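Local coordinates for protein phytase (PDB 3ZHC) that belongs to branch 2 of the histidine phosphatase superfamily, a disulfide-bonded alpha/beta protein with helices packed around a mixed beta sheet, at residues M28-V33 and R85-S90. The protein carries 2 engineered substitutions. Numbering follows the deposited sequence.
Sequences MKLERV and RLWFTS
V33 and F88 form the tight end of this contact, where both methyls of the valine come over the CE1-CZ end of the phenyl ring from the same side, obliquely. CG2 lies 3.5 Å from F88 CE1, while CG1 rests 3.6 Å from F88 CZ; the two side chains meet from opposite directions. The phenylalanine reaches the strand because its CG stands anti to the carbonyl carbon (chi1 -67°), which carries the ring from the flank of the helix across to the valine. L30 adds a sparser touch, made by a single methyl: CD2 is 4.0 Å from F88 CD1 and equally 4.0 Å from W87 CZ3, so it bridges the two aromatic residues, approaching each ring obliquely. The tryptophan and leucine side chains cross at about a right angle, and the edge of the indole is turned to F88, with F88 CE1 in the indole plane. Packing thins toward the start of the strand and the final residue of the helix, where K29 and S90 are exposed to solvent. The helix looks after its own hydroxyls: T89 OG1 donates a hydrogen bond to R85 O at 2.7 Å, from the face of that carbonyl opposite to T89 N, and S90 OG donates one to W87 O. How a strand can keep two residues facing one helix although they stand three apart is illustrated by the classic beta bulge of E31 and R32 opposite K358, which lies between L30 and V33 and lets both point toward the helix. The contact joins the end of helix 71-90 to the first strand, 28-38, of the mixed sheet. That strand runs between parallel 318-323, whose L318 also touches V33 and F88, and antiparallel 353-361, whose E357 packs against L30 and W87.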
loop_
_atom_site.group_PDB
_atom_site.type_symbol
_atom_site.label_atom_id
_atom_site.label_comp_id
_atom_site.label_asym_id
_atom_site.label_seq_id
_atom_site.Cartn_x
_atom_site.Cartn_y
_atom_site.Cartn_z
ATOM N N MET B 28 -21.123 -12.386 -23.190
ATOM C CA MET B 28 -21.529 -12.169 -21.780
ATOM C C MET B 28 -22.558 -11.066 -21.711
ATOM O O MET B 28 -22.290 -9.965 -22.164
ATOM C CB MET B 28 -20.312 -11.798 -20.925
ATOM C CG MET B 28 -19.307 -12.935 -20.736
ATOM S SD MET B 28 -19.848 -14.198 -19.552
ATOM C CE MET B 28 -19.593 -13.365 -18.025
ATOM N N LYS B 29 -23.735 -11.371 -21.139
ATOM C CA LYS B 29 -24.838 -10.430 -21.006
ATOM C C LYS B 29 -25.090 -10.076 -19.525
ATOM O O LYS B 29 -25.225 -10.974 -18.682
ATOM C CB LYS B 29 -26.117 -11.034 -21.599
ATOM C CG LYS B 29 -27.315 -10.050 -21.667
ATOM C CD LYS B 29 -28.663 -10.763 -21.751
ATOM C CE LYS B 29 -29.819 -9.764 -21.567
ATOM N NZ LYS B 29 -31.142 -10.433 -21.401
ATOM N N LEU B 30 -25.161 -8.770 -19.230
ATOM C CA LEU B 30 -25.449 -8.264 -17.878
ATOM C C LEU B 30 -26.937 -8.358 -17.622
ATOM O O LEU B 30 -27.723 -7.753 -18.346
ATOM C CB LEU B 30 -24.985 -6.806 -17.730
ATOM C CG LEU B 30 -25.020 -6.160 -16.338
ATOM C CD1 LEU B 30 -24.094 -6.880 -15.393
ATOM C CD2 LEU B 30 -24.630 -4.703 -16.433
ATOM N N GLU B 31 -27.327 -9.115 -16.587
ATOM C CA GLU B 31 -28.757 -9.336 -16.262
ATOM C C GLU B 31 -29.257 -8.622 -15.003
ATOM O O GLU B 31 -30.406 -8.201 -14.970
ATOM C CB GLU B 31 -29.053 -10.848 -16.176
ATOM C CG GLU B 31 -29.199 -11.525 -17.573
ATOM C CD GLU B 31 -29.774 -12.946 -17.504
ATOM O OE1 GLU B 31 -29.497 -13.686 -16.513
ATOM O OE2 GLU B 31 -30.506 -13.327 -18.458
ATOM N N ARG B 32 -28.397 -8.503 -13.976
ATOM C CA ARG B 32 -28.758 -7.864 -12.692
ATOM C C ARG B 32 -27.569 -7.193 -12.016
ATOM O O ARG B 32 -26.438 -7.646 -12.162
ATOM C CB ARG B 32 -29.319 -8.887 -11.702
ATOM C CG ARG B 32 -30.460 -9.706 -12.188
ATOM C CD ARG B 32 -30.956 -10.599 -11.124
ATOM N NE ARG B 32 -32.005 -11.501 -11.602
ATOM C CZ ARG B 32 -32.624 -12.416 -10.847
ATOM N NH1 ARG B 32 -32.312 -12.570 -9.548
ATOM N NH2 ARG B 32 -33.570 -13.191 -11.389
ATOM N N VAL B 33 -27.840 -6.112 -11.276
ATOM C CA VAL B 33 -26.820 -5.408 -10.492
ATOM C C VAL B 33 -27.352 -5.039 -9.104
ATOM O O VAL B 33 -28.498 -4.650 -8.951
ATOM C CB VAL B 33 -26.272 -4.120 -11.218
ATOM C CG1 VAL B 33 -25.246 -3.351 -10.332
ATOM C CG2 VAL B 33 -25.634 -4.475 -12.555
ATOM N N ARG B 85 -26.090 5.141 -15.424
ATOM C CA ARG B 85 -27.161 5.114 -16.453
ATOM C C ARG B 85 -26.567 4.782 -17.830
ATOM O O ARG B 85 -27.034 3.878 -18.501
ATOM C CB ARG B 85 -27.902 6.457 -16.524
ATOM C CG ARG B 85 -29.046 6.546 -17.589
ATOM C CD ARG B 85 -29.394 8.017 -17.924
ATOM N NE ARG B 85 -30.336 8.104 -19.050
ATOM C CZ ARG B 85 -31.676 7.935 -18.972
ATOM N NH1 ARG B 85 -32.295 7.657 -17.797
ATOM N NH2 ARG B 85 -32.421 8.042 -20.089
ATOM N N LEU B 86 -25.533 5.539 -18.219
ATOM C CA LEU B 86 -24.839 5.355 -19.516
ATOM C C LEU B 86 -24.179 3.987 -19.625
ATOM O O LEU B 86 -24.270 3.333 -20.668
ATOM C CB LEU B 86 -23.790 6.460 -19.738
ATOM C CG LEU B 86 -24.335 7.896 -19.876
ATOM C CD1 LEU B 86 -23.256 8.929 -19.653
ATOM C CD2 LEU B 86 -25.035 8.094 -21.257
ATOM N N TRP B 87 -23.520 3.553 -18.545
ATOM C CA TRP B 87 -22.822 2.264 -18.540
ATOM C C TRP B 87 -23.813 1.085 -18.568
ATOM O O TRP B 87 -23.644 0.172 -19.368
ATOM C CB TRP B 87 -21.859 2.145 -17.348
ATOM C CG TRP B 87 -20.937 1.011 -17.512
ATOM C CD1 TRP B 87 -19.828 0.960 -18.330
ATOM C CD2 TRP B 87 -21.020 -0.249 -16.872
ATOM N NE1 TRP B 87 -19.223 -0.259 -18.225
ATOM C CE2 TRP B 87 -19.932 -1.027 -17.336
ATOM C CE3 TRP B 87 -21.905 -0.807 -15.945
ATOM C CZ2 TRP B 87 -19.706 -2.334 -16.902
ATOM C CZ3 TRP B 87 -21.685 -2.113 -15.507
ATOM C CH2 TRP B 87 -20.593 -2.863 -15.988
ATOM N N PHE B 88 -24.834 1.117 -17.703
ATOM C CA PHE B 88 -25.870 0.046 -17.685
ATOM C C PHE B 88 -26.690 -0.028 -18.998
ATOM O O PHE B 88 -27.119 -1.119 -19.407
ATOM C CB PHE B 88 -26.837 0.181 -16.486
ATOM C CG PHE B 88 -26.196 -0.062 -15.113
ATOM C CD1 PHE B 88 -25.229 -1.077 -14.905
ATOM C CD2 PHE B 88 -26.587 0.712 -14.014
ATOM C CE1 PHE B 88 -24.660 -1.285 -13.630
ATOM C CE2 PHE B 88 -26.023 0.505 -12.738
ATOM C CZ PHE B 88 -25.058 -0.494 -12.548
ATOM N N THR B 89 -26.895 1.128 -19.638
ATOM C CA THR B 89 -27.611 1.207 -20.921
ATOM C C THR B 89 -26.761 0.629 -22.067
ATOM O O THR B 89 -27.293 -0.075 -22.924
ATOM C CB THR B 89 -28.088 2.675 -21.232
ATOM O OG1 THR B 89 -29.018 3.100 -20.225
ATOM C CG2 THR B 89 -28.758 2.771 -22.606
ATOM N N SER B 90 -25.452 0.920 -22.068
ATOM C CA SER B 90 -24.537 0.398 -23.104
ATOM C C SER B 90 -24.387 -1.137 -23.063
ATOM O O SER B 90 -24.102 -1.750 -24.086
ATOM C CB SER B 90 -23.153 1.041 -22.997
ATOM O OG SER B 90 -22.462 0.570 -21.858
#